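Local coordinates for hydrogenase maturation factor (Thermoanaerobacter tengcongensis, PDB 3VTH), which probably catalyses ATP-dependent transfer of the carbamoyl group of carbamoyl phosphate to HypE during maturation of [NiFe]-hydrogenases, at residues V107-G112 and A388-L393; N364-S369 and R382-Y387. All blocks are in the same frame, centred on the assembly; numbering follows the deposited sequence.

Contact 1. Residues V107-G112 and A388-L393; sequences VSPDMG and APQPIL
Ala388 O lies against the Pro109 ring and accepts a 2.7 Å hydrogen bond from water 2. The same water is also held by Asp110. It donates to Asp110 OD2 and accepts from Asp110 N at 3.0 Å. Ala388 and Pro389 are joined by a cis peptide bond, so this is a cis-proline turn packed on a second loop. One loop runs from strand 93-95 to helix 115-121. The other leads into strand 392-393, an outermost strand of a six-stranded sheet. The two proline rings carry the direct packing. Pro109 CB sits 3.6 Å from Ala388 O. Its neighbour CG meets Gln390 CB at 3.9 Å. Pro389 CG lies 3.6 Å from Val107 O, and Pro389 CD lies near Pro109 CA. CG of Gln390 is anti to its backbone N (chi1 177°). The chain runs extended to its amide, whose OE1 accepts a hydrogen bond from Arg280. Asp110 OD1 is tied to Ser144 OG and Arg142 N. Helix 433-449 packs on this contact, with Leu449 on Val107 and Tyr446 on Pro389. A second water links the backbones beside the turn. Water 1 accepts from Val107 N at 2.7 Å and donates to Pro389 O at 2.8 Å.

Contact 2. Residues N364-S369 and R382-Y387; sequences NRIDDS and RRARGY. With APC (diphosphomethylphosphonic acid adenosyl ester), chain F.
Ser369 OG has a partner for each role. It accepts from Ala384 N at 2.8 Å and donates to Arg385 O. OG is anti to the carbonyl carbon (chi1 -70°), where it meets both partners. Arg385 O takes a second bond, from water 5, which itself accepts from Ser369 N. Arg385 N donates to Asp367 O at 2.8 Å, almost in line with the C=O bond. The Arg385 side chain bends at chi3 and grips Asp368 side-on. NH2 (2.9 Å) and NE (3.2 Å) both reach Asp368 OD1, from one face of a carboxylate turned 78° from the guanidinium. Water 3 also donates to this oxygen. NH1 of Arg385 bonds Arg281 O. A methionine in place of Arg385 would probably leave the buried Asp368 carboxylate without its opposite charge. Ile366 CG1 packs on Ala384 CB. Arg382 NH1 and NH2 donate to O1B and O2B of the nucleotide analogue, the second at 3.0 Å. Water 4 joins NH1 to Asp368 O. Asp367 is a known magnesium ligand of this protein, though no magnesium is bound to it in this chain. The paired loops thus carry Arg382 of the nucleotide pocket and the magnesium ligand Asp367 in a YrdC-like (Sua5/YciO/YrdC) domain.

Both contacts are buried and join loop segments, but their chemistry differs. Contact 1 brings together residues 276 apart and relies on proline packing and bridging waters. Contact 2 is local, spanning the short strands 370-374 and 377-378, and buries about twice the surface. It is rich in direct hydrogen bonds, carries a salt bridge and reaches the bound nucleotide. The second segments run on directly, from Tyr387 to Ala388, and the two centres are 9 Å apart. Gln390 O lies 2.8 Å from Arg383 NH2, a probable hydrogen bond. Pro109 packs on Gly386 O and Tyr387 O, and Ile366 CD1 lies against Ala388 O.

Contact 1. Residues V107-G112 and A388-L393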
loop_
_atom_site.group_PDB
_atom_site.type_symbol
_atom_site.label_atom_id
_atom_site.label_comp_id
_atom_site.label_asym_id
_atom_site.label_seq_id
_atom_site.Cartn_x
_atom_site.Cartn_y
_atom_site.Cartn_z
ATOM N N VAL A 107 4.573 0.247 15.886
ATOM C CA VAL A 107 3.393 1.074 16.129
ATOM C C VAL A 107 2.214 0.488 15.345
ATOM O O VAL A 107 2.360 0.109 14.168
ATOM C CB VAL A 107 3.660 2.556 15.742
ATOM C CG1 VAL A 107 2.360 3.385 15.643
ATOM C CG2 VAL A 107 4.611 3.218 16.781
ATOM N N SER A 108 1.061 0.398 16.004
ATOM C CA SER A 108 -0.149 -0.118 15.372
ATOM C C SER A 108 -0.614 0.759 14.202
ATOM O O SER A 108 -0.584 1.985 14.303
ATOM C CB SER A 108 -1.293 -0.237 16.386
ATOM O OG SER A 108 -2.475 -0.743 15.741
ATOM N N PRO A 109 -1.054 0.136 13.096
ATOM C CA PRO A 109 -1.793 0.951 12.123
ATOM C C PRO A 109 -3.124 1.475 12.701
ATOM O O PRO A 109 -3.619 0.973 13.721
ATOM C CB PRO A 109 -2.064 -0.020 10.959
ATOM C CG PRO A 109 -0.991 -1.086 11.104
ATOM C CD PRO A 109 -0.796 -1.230 12.599
ATOM N N ASP A 110 -3.662 2.497 12.050
ATOM C CA ASP A 110 -5.024 2.983 12.279
ATOM C C ASP A 110 -6.051 1.917 11.937
ATOM O O ASP A 110 -5.919 1.220 10.922
ATOM C CB ASP A 110 -5.260 4.216 11.408
ATOM C CG ASP A 110 -4.202 5.264 11.624
ATOM O OD1 ASP A 110 -4.241 5.916 12.691
ATOM O OD2 ASP A 110 -3.297 5.387 10.763
ATOM N N MET A 111 -7.090 1.813 12.761
ATOM C CA MET A 111 -8.058 0.727 12.630
ATOM C C MET A 111 -9.507 1.209 12.534
ATOM O O MET A 111 -9.888 2.148 13.231
ATOM C CB MET A 111 -7.896 -0.270 13.801
ATOM C CG MET A 111 -6.605 -1.109 13.728
ATOM S SD MET A 111 -6.583 -2.257 12.326
ATOM C CE MET A 111 -4.819 -2.576 12.137
ATOM N N GLY A 112 -10.293 0.554 11.669
ATOM C CA GLY A 112 -11.733 0.775 11.548
ATOM C C GLY A 112 -12.511 0.464 12.825
ATOM O O GLY A 112 -12.045 -0.297 13.675
ATOM N N ALA A 388 0.408 0.125 6.818
ATOM C CA ALA A 388 1.522 0.880 7.355
ATOM C C ALA A 388 1.093 1.531 8.666
ATOM O O ALA A 388 -0.050 1.982 8.797
ATOM C CB ALA A 388 1.985 1.945 6.359
ATOM N N PRO A 389 2.022 1.644 9.625
ATOM C CA PRO A 389 3.441 1.338 9.503
ATOM C C PRO A 389 3.847 -0.051 10.051
ATOM O O PRO A 389 4.967 -0.208 10.551
ATOM C CB PRO A 389 4.069 2.413 10.379
ATOM C CG PRO A 389 3.070 2.510 11.553
ATOM C CD PRO A 389 1.701 2.262 10.928
ATOM N N GLN A 390 2.949 -1.030 10.006
ATOM C CA GLN A 390 3.311 -2.385 10.479
ATOM C C GLN A 390 4.513 -2.878 9.666
ATOM O O GLN A 390 4.484 -2.834 8.412
ATOM C CB GLN A 390 2.132 -3.360 10.379
ATOM C CG GLN A 390 2.461 -4.813 10.802
ATOM C CD GLN A 390 1.236 -5.725 10.816
ATOM O OE1 GLN A 390 0.098 -5.268 10.774
ATOM N NE2 GLN A 390 1.476 -7.032 10.883
ATOM N N PRO A 391 5.577 -3.321 10.366
ATOM C CA PRO A 391 6.779 -3.722 9.646
ATOM C C PRO A 391 6.642 -5.084 8.965
ATOM O O PRO A 391 5.769 -5.883 9.322
ATOM C CB PRO A 391 7.838 -3.783 10.741
ATOM C CG PRO A 391 7.030 -4.168 12.005
ATOM C CD PRO A 391 5.755 -3.397 11.836
ATOM N N ILE A 392 7.499 -5.314 7.975
ATOM C CA ILE A 392 7.724 -6.639 7.416
ATOM C C ILE A 392 8.711 -7.369 8.335
ATOM O O ILE A 392 9.770 -6.838 8.681
ATOM C CB ILE A 392 8.287 -6.556 5.969
ATOM C CG1 ILE A 392 7.346 -5.745 5.051
ATOM C CG2 ILE A 392 8.560 -7.952 5.379
ATOM C CD1 ILE A 392 5.882 -6.146 5.112
ATOM N N LEU A 393 8.347 -8.582 8.727
ATOM C CA LEU A 393 9.187 -9.380 9.610
ATOM C C LEU A 393 10.319 -10.025 8.836
ATOM O O LEU A 393 10.098 -10.677 7.798
ATOM C CB LEU A 393 8.354 -10.436 10.340
ATOM C CG LEU A 393 8.989 -11.126 11.559
ATOM C CD1 LEU A 393 9.398 -10.107 12.614
ATOM C CD2 LEU A 393 8.053 -12.195 12.158
HETATM O O HOH W 1 4.976 -0.300 13.306
HETATM O O HOH W 2 -2.400 3.188 9.472
#

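Contact 2. Residues N364-S369 and R382-Y387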
loop_
_atom_site.group_PDB
_atom_site.type_symbol
_atom_site.label_atom_id
_atom_site.label_comp_id
_atom_site.label_asym_id
_atom_site.label_seq_id
_atom_site.Cartn_x
_atom_site.Cartn_y
_atom_site.Cartn_z
ATOM N N ASN A 364 0.474 12.245 11.831
ATOM C CA ASN A 364 1.079 11.580 10.696
ATOM C C ASN A 364 0.020 11.343 9.634
ATOM O O ASN A 364 -0.839 10.478 9.792
ATOM C CB ASN A 364 1.709 10.245 11.147
ATOM C CG ASN A 364 2.701 10.428 12.303
ATOM O OD1 ASN A 364 2.497 9.902 13.410
ATOM N ND2 ASN A 364 3.754 11.203 12.064
ATOM N N ARG A 365 0.065 12.107 8.549
ATOM C CA ARG A 365 -0.951 11.924 7.505
ATOM C C ARG A 365 -0.684 10.591 6.809
ATOM O O ARG A 365 0.458 10.103 6.817
ATOM C CB ARG A 365 -0.915 13.088 6.505
ATOM C CG ARG A 365 0.086 12.894 5.363
ATOM C CD ARG A 365 0.264 14.189 4.643
ATOM N NE ARG A 365 1.112 15.115 5.390
ATOM C CZ ARG A 365 1.121 16.425 5.193
ATOM N NH1 ARG A 365 0.306 16.970 4.286
ATOM N NH2 ARG A 365 1.917 17.196 5.918
ATOM N N ILE A 366 -1.729 9.988 6.228
ATOM C CA ILE A 366 -1.597 8.690 5.572
ATOM C C ILE A 366 -2.776 8.449 4.629
ATOM O O ILE A 366 -3.922 8.623 5.007
ATOM C CB ILE A 366 -1.438 7.521 6.622
ATOM C CG1 ILE A 366 -1.229 6.164 5.943
ATOM C CG2 ILE A 366 -2.631 7.475 7.608
ATOM C CD1 ILE A 366 -0.585 5.071 6.890
ATOM N N ASP A 367 -2.484 8.078 3.387
ATOM C CA ASP A 367 -3.542 7.822 2.409
ATOM C C ASP A 367 -4.302 6.527 2.666
ATOM O O ASP A 367 -3.824 5.657 3.386
ATOM C CB ASP A 367 -2.926 7.778 1.005
ATOM C CG ASP A 367 -2.650 9.161 0.464
ATOM O OD1 ASP A 367 -3.620 9.910 0.220
ATOM O OD2 ASP A 367 -1.463 9.511 0.313
ATOM N N ASP A 368 -5.464 6.385 2.042
ATOM C CA ASP A 368 -6.155 5.098 2.025
ATOM C C ASP A 368 -5.304 4.052 1.309
ATOM O O ASP A 368 -4.601 4.370 0.343
ATOM C CB ASP A 368 -7.505 5.216 1.300
ATOM C CG ASP A 368 -8.452 6.190 1.975
ATOM O OD1 ASP A 368 -8.296 6.451 3.200
ATOM O OD2 ASP A 368 -9.346 6.715 1.261
ATOM N N SER A 369 -5.350 2.818 1.803
ATOM C CA SER A 369 -4.711 1.694 1.121
ATOM C C SER A 369 -5.585 1.246 -0.048
ATOM O O SER A 369 -6.791 1.487 -0.047
ATOM C CB SER A 369 -4.519 0.517 2.081
ATOM O OG SER A 369 -3.527 0.825 3.040
ATOM N N ARG A 382 -1.405 -0.212 -3.016
ATOM C CA ARG A 382 -0.942 0.963 -2.310
ATOM C C ARG A 382 -1.019 0.624 -0.827
ATOM O O ARG A 382 -2.088 0.425 -0.283
ATOM C CB ARG A 382 -1.802 2.189 -2.665
ATOM C CG ARG A 382 -1.311 3.511 -1.989
ATOM C CD ARG A 382 -2.242 4.691 -2.373
ATOM N NE ARG A 382 -1.920 5.196 -3.710
ATOM C CZ ARG A 382 -2.456 6.294 -4.252
ATOM N NH1 ARG A 382 -3.372 6.992 -3.584
ATOM N NH2 ARG A 382 -2.070 6.697 -5.467
ATOM N N ARG A 383 0.133 0.516 -0.192
ATOM C CA ARG A 383 0.176 0.092 1.192
ATOM C C ARG A 383 0.239 1.329 2.071
ATOM O O ARG A 383 1.256 2.017 2.137
ATOM C CB ARG A 383 1.356 -0.858 1.425
ATOM C CG ARG A 383 1.446 -1.383 2.871
ATOM C CD ARG A 383 2.782 -2.119 3.112
ATOM N NE ARG A 383 2.981 -2.413 4.548
ATOM C CZ ARG A 383 2.506 -3.499 5.150
ATOM N NH1 ARG A 383 1.810 -4.404 4.466
ATOM N NH2 ARG A 383 2.720 -3.701 6.450
ATOM N N ALA A 384 -0.865 1.618 2.739
ATOM C CA ALA A 384 -0.980 2.872 3.495
ATOM C C ALA A 384 -1.890 2.664 4.699
ATOM O O ALA A 384 -1.629 1.760 5.502
ATOM C CB ALA A 384 -1.458 4.032 2.581
ATOM N N ARG A 385 -2.942 3.468 4.855
ATOM C CA ARG A 385 -3.755 3.401 6.085
ATOM C C ARG A 385 -4.227 1.974 6.411
ATOM O O ARG A 385 -4.716 1.254 5.522
ATOM C CB ARG A 385 -4.972 4.343 6.036
ATOM C CG ARG A 385 -5.830 4.285 7.337
ATOM C CD ARG A 385 -7.065 5.181 7.309
ATOM N NE ARG A 385 -7.835 5.080 6.074
ATOM C CZ ARG A 385 -8.646 4.075 5.740
ATOM N NH1 ARG A 385 -8.846 3.031 6.555
ATOM N NH2 ARG A 385 -9.285 4.121 4.571
ATOM N N GLY A 386 -4.091 1.572 7.679
ATOM C CA GLY A 386 -4.547 0.236 8.089
ATOM C C GLY A 386 -3.513 -0.866 7.909
ATOM O O GLY A 386 -3.647 -1.929 8.520
ATOM N N TYR A 387 -2.475 -0.607 7.103
ATOM C CA TYR A 387 -1.358 -1.549 6.903
ATOM C C TYR A 387 -0.044 -0.969 7.424
ATOM O O TYR A 387 0.560 -1.508 8.341
ATOM C CB TYR A 387 -1.207 -1.921 5.418
ATOM C CG TYR A 387 -2.348 -2.748 4.865
ATOM C CD1 TYR A 387 -2.171 -4.115 4.571
ATOM C CD2 TYR A 387 -3.618 -2.178 4.668
ATOM C CE1 TYR A 387 -3.226 -4.881 4.071
ATOM C CE2 TYR A 387 -4.676 -2.935 4.173
ATOM C CZ TYR A 387 -4.479 -4.282 3.869
ATOM O OH TYR A 387 -5.538 -5.015 3.350
HETATM P PG APC F . -3.819 12.685 -6.762
HETATM O O1G APC F . -4.490 12.742 -5.414
HETATM O O2G APC F . -4.774 12.982 -7.892
HETATM O O3G APC F . -2.541 13.468 -6.857
HETATM P PB APC F . -3.924 9.821 -6.452
HETATM O O1B APC F . -3.538 9.791 -5.006
HETATM O O2B APC F . -3.348 8.700 -7.294
HETATM O O3B APC F . -3.319 11.179 -7.067
HETATM P PA APC F . -6.799 9.341 -5.276
HETATM O O1A APC F . -8.224 9.385 -5.776
HETATM O O2A APC F . -6.546 10.072 -4.008
HETATM C C3A APC F . -5.734 9.921 -6.652
HETATM O "O5'" APC F . -6.341 7.824 -4.979
HETATM C "C5'" APC F . -7.120 6.677 -5.308
HETATM C "C4'" APC F . -6.192 5.621 -5.901
HETATM O "O4'" APC F . -6.981 4.443 -6.103
HETATM C "C3'" APC F . -5.666 6.065 -7.269
HETATM O "O3'" APC F . -4.279 5.728 -7.443
HETATM C "C2'" APC F . -6.485 5.245 -8.244
HETATM O "O2'" APC F . -5.827 5.072 -9.514
HETATM C "C1'" APC F . -6.779 3.982 -7.438
HETATM N N9 APC F . -7.995 3.407 -8.000
HETATM C C8 APC F . -9.275 3.839 -7.832
HETATM N N7 APC F . -10.120 3.069 -8.563
HETATM C C5 APC F . -9.373 2.145 -9.204
HETATM C C6 APC F . -9.617 1.029 -10.144
HETATM N N6 APC F . -10.867 0.725 -10.551
HETATM N N1 APC F . -8.550 0.321 -10.577
HETATM C C2 APC F . -7.291 0.591 -10.174
HETATM N N3 APC F . -6.978 1.588 -9.331
HETATM C C4 APC F . -7.970 2.375 -8.828
HETATM O O HOH W 3 -6.637 7.783 4.856
HETATM O O HOH W 4 -4.978 6.194 -1.713
HETATM O O HOH W 5 -6.976 1.867 4.047
#